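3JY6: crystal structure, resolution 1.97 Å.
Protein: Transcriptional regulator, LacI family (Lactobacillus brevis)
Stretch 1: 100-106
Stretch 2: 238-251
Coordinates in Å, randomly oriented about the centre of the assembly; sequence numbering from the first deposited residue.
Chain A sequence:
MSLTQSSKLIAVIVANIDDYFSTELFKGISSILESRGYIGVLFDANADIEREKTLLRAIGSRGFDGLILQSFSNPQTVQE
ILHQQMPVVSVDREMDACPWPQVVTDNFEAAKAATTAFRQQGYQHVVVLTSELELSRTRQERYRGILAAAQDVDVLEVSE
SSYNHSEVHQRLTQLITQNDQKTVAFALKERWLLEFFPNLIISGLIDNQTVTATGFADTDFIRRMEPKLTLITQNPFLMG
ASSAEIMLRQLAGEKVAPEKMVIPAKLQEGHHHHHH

Stretch 1 (100-106) WPQVVTD
Stretch 2 238-251: LMGASSAEIMLRQL

Residues 238-251 form a continuous α-helix that begins earlier in the chain, with phi/psi values close to -67/-38 throughout and i to i+4 backbone hydrogen bonds, from S242 N to L238 O (2.9 Å) through L251 N to M247 O (2.8 Å). Against it lies an extended segment, with Q102, V103 and V104 in strand conformation at -133/152, -122/116 and -136/172 and preceded by P101 at -63/151. The two elements run nearly antiparallel, at 167°, and their axes approach to 8.5 Å. The register places V103 CA 6.1 Å from S243 CA and P101 CA 7.7 Å from I246 CA, so advancing along the strand means moving back along the helix.

The CA-to-CB bonds of P101 and V103 point toward the helix and those of Q102 and V104 away, the alternation of an extended chain. V103 (chi1 t) is the centre of the contact. Its CG2 packs against I246 CD1 at 3.6 Å and S243 CA at 3.7 Å, while CG1 lies 3.7 Å from M239 O and 4.2 Å from M239 CB. I246 (m, t) also serves the proline, its CG2 standing 3.8 Å from P101 CB. One turn further on, Q250 (m, t, chi3 -54°) brings NE2 to 3.4 Å from P101 CD, a van der Waals approach; that amide nitrogen is hydrogen-bonded elsewhere in the structure. At the other end M239 (m, t, p) brings its CE to V104 C at 3.7 Å and to T105 OG1 at 3.2 Å.

No hydrogen bond crosses the interface, which buries 376 Å² in total and consists of van der Waals packing, with V103, I246, P101 and M239 supplying its apolar pairs. The helix serines bond within their own helix: S242 OG (chi1 m) donates to L238 O at 2.7 Å, and S243 OG (chi1 p) to G240 O at 2.9 Å.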

ATOM      1  N   TRP A 100     -11.072 -25.747  -3.981  1.00 18.08           N
ATOM      2  CA  TRP A 100     -10.956 -25.002  -5.230  1.00 17.91           C
ATOM      3  C   TRP A 100      -9.484 -24.867  -5.609  1.00 16.39           C
ATOM      4  O   TRP A 100      -8.609 -25.182  -4.808  1.00 18.72           O
ATOM      5  CB  TRP A 100     -11.649 -23.636  -5.105  1.00 18.30           C
ATOM      6  CG  TRP A 100     -11.466 -22.956  -3.795  1.00 16.97           C
ATOM      7  CD1 TRP A 100     -10.311 -22.421  -3.306  1.00 20.79           C
ATOM      8  CD2 TRP A 100     -12.463 -22.753  -2.782  1.00 15.64           C
ATOM      9  NE1 TRP A 100     -10.529 -21.885  -2.056  1.00 18.98           N
ATOM     10  CE2 TRP A 100     -11.844 -22.056  -1.721  1.00 16.10           C
ATOM     11  CE3 TRP A 100     -13.829 -23.042  -2.689  1.00 16.99           C
ATOM     12  CZ2 TRP A 100     -12.531 -21.701  -0.553  1.00 16.67           C
ATOM     13  CZ3 TRP A 100     -14.514 -22.684  -1.529  1.00 16.21           C
ATOM     14  CH2 TRP A 100     -13.866 -21.998  -0.488  1.00 13.50           C
ATOM     15  N   PRO A 101      -9.186 -24.439  -6.845  1.00 14.88           N
ATOM     16  CA  PRO A 101      -7.775 -24.304  -7.233  1.00 13.39           C
ATOM     17  C   PRO A 101      -7.064 -23.258  -6.374  1.00 14.30           C
ATOM     18  O   PRO A 101      -7.694 -22.309  -5.902  1.00 12.76           O
ATOM     19  CB  PRO A 101      -7.851 -23.865  -8.698  1.00 14.41           C
ATOM     20  CG  PRO A 101      -9.224 -24.341  -9.162  1.00 15.47           C
ATOM     21  CD  PRO A 101     -10.090 -24.081  -7.958  1.00 13.37           C
ATOM     22  N   GLN A 102      -5.759 -23.423  -6.184  1.00 13.88           N
ATOM     23  CA  GLN A 102      -4.981 -22.479  -5.386  1.00 13.90           C
ATOM     24  C   GLN A 102      -3.685 -22.032  -6.031  1.00 13.31           C
ATOM     25  O   GLN A 102      -3.057 -22.769  -6.782  1.00 13.28           O
ATOM     26  CB  GLN A 102      -4.571 -23.079  -4.056  1.00 19.10           C
ATOM     27  CG  GLN A 102      -5.646 -23.437  -3.090  1.00 22.70           C
ATOM     28  CD  GLN A 102      -5.035 -24.161  -1.928  1.00 26.00           C
ATOM     29  OE1 GLN A 102      -4.562 -25.297  -2.070  1.00 23.98           O
ATOM     30  NE2 GLN A 102      -4.997 -23.503  -0.774  1.00 28.49           N
ATOM     31  N   VAL A 103      -3.276 -20.821  -5.672  1.00 14.00           N
ATOM     32  CA  VAL A 103      -2.032 -20.238  -6.134  1.00 13.36           C
ATOM     33  C   VAL A 103      -1.262 -19.926  -4.855  1.00 15.06           C
ATOM     34  O   VAL A 103      -1.691 -19.113  -4.026  1.00 14.15           O
ATOM     35  CB  VAL A 103      -2.278 -18.946  -6.945  1.00 13.77           C
ATOM     36  CG1 VAL A 103      -0.928 -18.328  -7.379  1.00 14.56           C
ATOM     37  CG2 VAL A 103      -3.131 -19.267  -8.169  1.00 10.22           C
ATOM     38  N   VAL A 104      -0.123 -20.587  -4.686  1.00 15.00           N
ATOM     39  CA  VAL A 104       0.674 -20.392  -3.491  1.00 15.09           C
ATOM     40  C   VAL A 104       2.170 -20.255  -3.762  1.00 16.71           C
ATOM     41  O   VAL A 104       2.654 -20.479  -4.875  1.00 14.93           O
ATOM     42  CB  VAL A 104       0.489 -21.579  -2.507  1.00 16.93           C
ATOM     43  CG1 VAL A 104      -0.984 -21.831  -2.236  1.00 15.47           C
ATOM     44  CG2 VAL A 104       1.145 -22.834  -3.080  1.00 15.83           C
ATOM     45  N   THR A 105       2.887 -19.911  -2.701  1.00 18.55           N
ATOM     46  CA  THR A 105       4.340 -19.757  -2.720  1.00 20.98           C
ATOM     47  C   THR A 105       4.939 -21.009  -2.065  1.00 21.78           C
ATOM     48  O   THR A 105       4.307 -21.635  -1.216  1.00 21.64           O
ATOM     49  CB  THR A 105       4.784 -18.527  -1.875  1.00 19.60           C
ATOM     50  OG1 THR A 105       4.178 -17.338  -2.392  1.00 18.02           O
ATOM     51  CG2 THR A 105       6.299 -18.380  -1.885  1.00 20.78           C
ATOM     52  N   ASP A 106       6.153 -21.372  -2.463  1.00 24.63           N
ATOM     53  CA  ASP A 106       6.846 -22.523  -1.876  1.00 25.52           C
ATOM     54  C   ASP A 106       7.448 -21.980  -0.579  1.00 24.56           C
ATOM     55  O   ASP A 106       8.661 -21.819  -0.468  1.00 24.97           O
ATOM     56  CB  ASP A 106       7.959 -22.993  -2.813  1.00 27.19           C
ATOM     57  CG  ASP A 106       8.955 -21.881  -3.134  1.00 29.46           C
ATOM     58  OD1 ASP A 106       8.515 -20.769  -3.506  1.00 30.97           O
ATOM     59  OD2 ASP A 106      10.174 -22.121  -3.012  1.00 30.79           O
ATOM     60  N   LEU A 238       2.545 -11.479 -10.073  1.00 16.16           N
ATOM     61  CA  LEU A 238       2.513 -12.739 -10.800  1.00 18.00           C
ATOM     62  C   LEU A 238       1.537 -13.720 -10.176  1.00 16.07           C
ATOM     63  O   LEU A 238       0.840 -14.443 -10.884  1.00 17.59           O
ATOM     64  CB  LEU A 238       3.913 -13.357 -10.853  1.00 19.00           C
ATOM     65  CG  LEU A 238       4.040 -14.640 -11.667  1.00 20.80           C
ATOM     66  CD1 LEU A 238       3.730 -14.353 -13.121  1.00 20.55           C
ATOM     67  CD2 LEU A 238       5.445 -15.192 -11.525  1.00 23.96           C
ATOM     68  N   MET A 239       1.492 -13.761  -8.850  1.00 14.72           N
ATOM     69  CA  MET A 239       0.566 -14.658  -8.161  1.00 12.55           C
ATOM     70  C   MET A 239      -0.867 -14.200  -8.483  1.00 11.87           C
ATOM     71  O   MET A 239      -1.760 -15.016  -8.737  1.00 11.00           O
ATOM     72  CB  MET A 239       0.822 -14.623  -6.643  1.00 11.29           C
ATOM     73  CG  MET A 239       2.128 -15.302  -6.168  1.00  8.77           C
ATOM     74  SD  MET A 239       2.367 -15.241  -4.356  1.00  4.52           S
ATOM     75  CE  MET A 239       1.406 -16.624  -3.827  1.00 10.96           C
ATOM     76  N   GLY A 240      -1.060 -12.885  -8.510  1.00 11.31           N
ATOM     77  CA  GLY A 240      -2.372 -12.327  -8.814  1.00 12.92           C
ATOM     78  C   GLY A 240      -2.788 -12.592 -10.255  1.00 13.81           C
ATOM     79  O   GLY A 240      -3.948 -12.907 -10.539  1.00 12.02           O
ATOM     80  N   ALA A 241      -1.839 -12.467 -11.181  1.00 13.39           N
ATOM     81  CA  ALA A 241      -2.137 -12.721 -12.594  1.00 14.85           C
ATOM     82  C   ALA A 241      -2.385 -14.219 -12.846  1.00 14.50           C
ATOM     83  O   ALA A 241      -3.202 -14.596 -13.690  1.00 15.67           O
ATOM     84  CB  ALA A 241      -0.982 -12.206 -13.496  1.00 12.26           C
ATOM     85  N   SER A 242      -1.674 -15.072 -12.119  1.00 12.99           N
ATOM     86  CA  SER A 242      -1.839 -16.505 -12.289  1.00 12.40           C
ATOM     87  C   SER A 242      -3.199 -16.925 -11.760  1.00 11.82           C
ATOM     88  O   SER A 242      -3.866 -17.790 -12.342  1.00 11.47           O
ATOM     89  CB  SER A 242      -0.734 -17.261 -11.549  1.00 13.13           C
ATOM     90  OG  SER A 242       0.527 -16.831 -12.014  1.00 15.07           O
ATOM     91  N   SER A 243      -3.616 -16.315 -10.659  1.00 11.36           N
ATOM     92  CA  SER A 243      -4.910 -16.656 -10.085  1.00 14.10           C
ATOM     93  C   SER A 243      -6.027 -16.168 -10.996  1.00 15.45           C
ATOM     94  O   SER A 243      -7.111 -16.778 -11.036  1.00 14.76           O
ATOM     95  CB  SER A 243      -5.076 -16.077  -8.674  1.00 11.59           C
ATOM     96  OG  SER A 243      -5.324 -14.688  -8.682  1.00 15.68           O
ATOM     97  N   ALA A 244      -5.766 -15.078 -11.726  1.00 15.05           N
ATOM     98  CA  ALA A 244      -6.757 -14.545 -12.662  1.00 15.57           C
ATOM     99  C   ALA A 244      -6.827 -15.446 -13.904  1.00 15.95           C
ATOM    100  O   ALA A 244      -7.887 -15.597 -14.512  1.00 16.36           O
ATOM    101  CB  ALA A 244      -6.410 -13.120 -13.071  1.00 16.00           C
ATOM    102  N   GLU A 245      -5.701 -16.036 -14.287  1.00 16.58           N
ATOM    103  CA  GLU A 245      -5.678 -16.936 -15.439  1.00 19.16           C
ATOM    104  C   GLU A 245      -6.530 -18.171 -15.133  1.00 18.17           C
ATOM    105  O   GLU A 245      -7.259 -18.673 -15.986  1.00 17.41           O
ATOM    106  CB  GLU A 245      -4.242 -17.363 -15.772  1.00 21.88           C
ATOM    107  CG  GLU A 245      -3.392 -16.268 -16.421  1.00 26.88           C
ATOM    108  CD  GLU A 245      -3.732 -16.047 -17.888  1.00 29.97           C
ATOM    109  OE1 GLU A 245      -4.717 -16.645 -18.367  1.00 29.90           O
ATOM    110  OE2 GLU A 245      -3.013 -15.267 -18.563  1.00 33.61           O
ATOM    111  N   ILE A 246      -6.443 -18.647 -13.900  1.00 15.19           N
ATOM    112  CA  ILE A 246      -7.214 -19.810 -13.490  1.00 14.90           C
ATOM    113  C   ILE A 246      -8.704 -19.443 -13.488  1.00 14.80           C
ATOM    114  O   ILE A 246      -9.542 -20.202 -13.970  1.00 12.91           O
ATOM    115  CB  ILE A 246      -6.777 -20.278 -12.070  1.00 15.06           C
ATOM    116  CG1 ILE A 246      -5.334 -20.806 -12.114  1.00 14.85           C
ATOM    117  CG2 ILE A 246      -7.717 -21.345 -11.567  1.00 14.08           C
ATOM    118  CD1 ILE A 246      -4.770 -21.183 -10.755  1.00 11.11           C
ATOM    119  N   MET A 247      -9.024 -18.265 -12.960  1.00 13.28           N
ATOM    120  CA  MET A 247     -10.410 -17.814 -12.904  1.00 14.63           C
ATOM    121  C   MET A 247     -11.027 -17.775 -14.300  1.00 15.80           C
ATOM    122  O   MET A 247     -12.132 -18.270 -14.514  1.00 19.24           O
ATOM    123  CB  MET A 247     -10.491 -16.429 -12.249  1.00 13.74           C
ATOM    124  CG  MET A 247     -11.895 -15.758 -12.226  1.00 14.11           C
ATOM    125  SD  MET A 247     -13.153 -16.717 -11.363  1.00 12.97           S
ATOM    126  CE  MET A 247     -14.470 -16.097 -11.811  1.00 19.20           C
ATOM    127  N   LEU A 248     -10.311 -17.192 -15.251  1.00 15.43           N
ATOM    128  CA  LEU A 248     -10.819 -17.110 -16.610  1.00 17.19           C
ATOM    129  C   LEU A 248     -11.073 -18.509 -17.178  1.00 17.49           C
ATOM    130  O   LEU A 248     -11.955 -18.690 -18.008  1.00 16.50           O
ATOM    131  CB  LEU A 248      -9.831 -16.363 -17.494  1.00 16.04           C
ATOM    132  CG  LEU A 248      -9.644 -14.882 -17.153  1.00 17.42           C
ATOM    133  CD1 LEU A 248      -8.652 -14.263 -18.130  1.00 15.34           C
ATOM    134  CD2 LEU A 248     -10.981 -14.158 -17.239  1.00 16.90           C
ATOM    135  N   ARG A 249     -10.294 -19.492 -16.732  1.00 18.40           N
ATOM    136  CA  ARG A 249     -10.472 -20.861 -17.199  1.00 18.45           C
ATOM    137  C   ARG A 249     -11.761 -21.423 -16.614  1.00 18.59           C
ATOM    138  O   ARG A 249     -12.476 -22.171 -17.280  1.00 20.88           O
ATOM    139  CB  ARG A 249      -9.275 -21.733 -16.800  1.00 19.35           C
ATOM    140  CG  ARG A 249      -8.056 -21.557 -17.691  1.00 18.84           C
ATOM    141  CD  ARG A 249      -6.844 -22.256 -17.107  1.00 19.08           C
ATOM    142  NE  ARG A 249      -7.058 -23.697 -16.919  1.00 19.39           N
ATOM    143  CZ  ARG A 249      -6.298 -24.450 -16.127  1.00 21.50           C
ATOM    144  NH1 ARG A 249      -5.293 -23.895 -15.463  1.00 23.73           N
ATOM    145  NH2 ARG A 249      -6.533 -25.746 -15.996  1.00 22.89           N
ATOM    146  N   GLN A 250     -12.071 -21.056 -15.375  1.00 18.98           N
ATOM    147  CA  GLN A 250     -13.301 -21.533 -14.744  1.00 19.27           C
ATOM    148  C   GLN A 250     -14.500 -20.828 -15.397  1.00 19.92           C
ATOM    149  O   GLN A 250     -15.531 -21.453 -15.638  1.00 16.67           O
ATOM    150  CB  GLN A 250     -13.298 -21.251 -13.232  1.00 18.43           C
ATOM    151  CG  GLN A 250     -12.146 -21.892 -12.426  1.00 16.46           C
ATOM    152  CD  GLN A 250     -12.091 -21.382 -10.972  1.00 14.71           C
ATOM    153  OE1 GLN A 250     -12.043 -20.179 -10.735  1.00 16.93           O
ATOM    154  NE2 GLN A 250     -12.106 -22.292 -10.011  1.00 14.32           N
ATOM    155  N   LEU A 251     -14.344 -19.534 -15.694  1.00 19.86           N
ATOM    156  CA  LEU A 251     -15.404 -18.733 -16.318  1.00 20.10           C
ATOM    157  C   LEU A 251     -15.706 -19.201 -17.732  1.00 20.77           C
ATOM    158  O   LEU A 251     -16.810 -18.995 -18.250  1.00 22.10           O
ATOM    159  CB  LEU A 251     -15.000 -17.255 -16.366  1.00 21.18           C
ATOM    160  CG  LEU A 251     -14.996 -16.513 -15.028  1.00 21.61           C
ATOM    161  CD1 LEU A 251     -14.331 -15.148 -15.188  1.00 20.19           C
ATOM    162  CD2 LEU A 251     -16.427 -16.369 -14.523  1.00 21.91           C
TER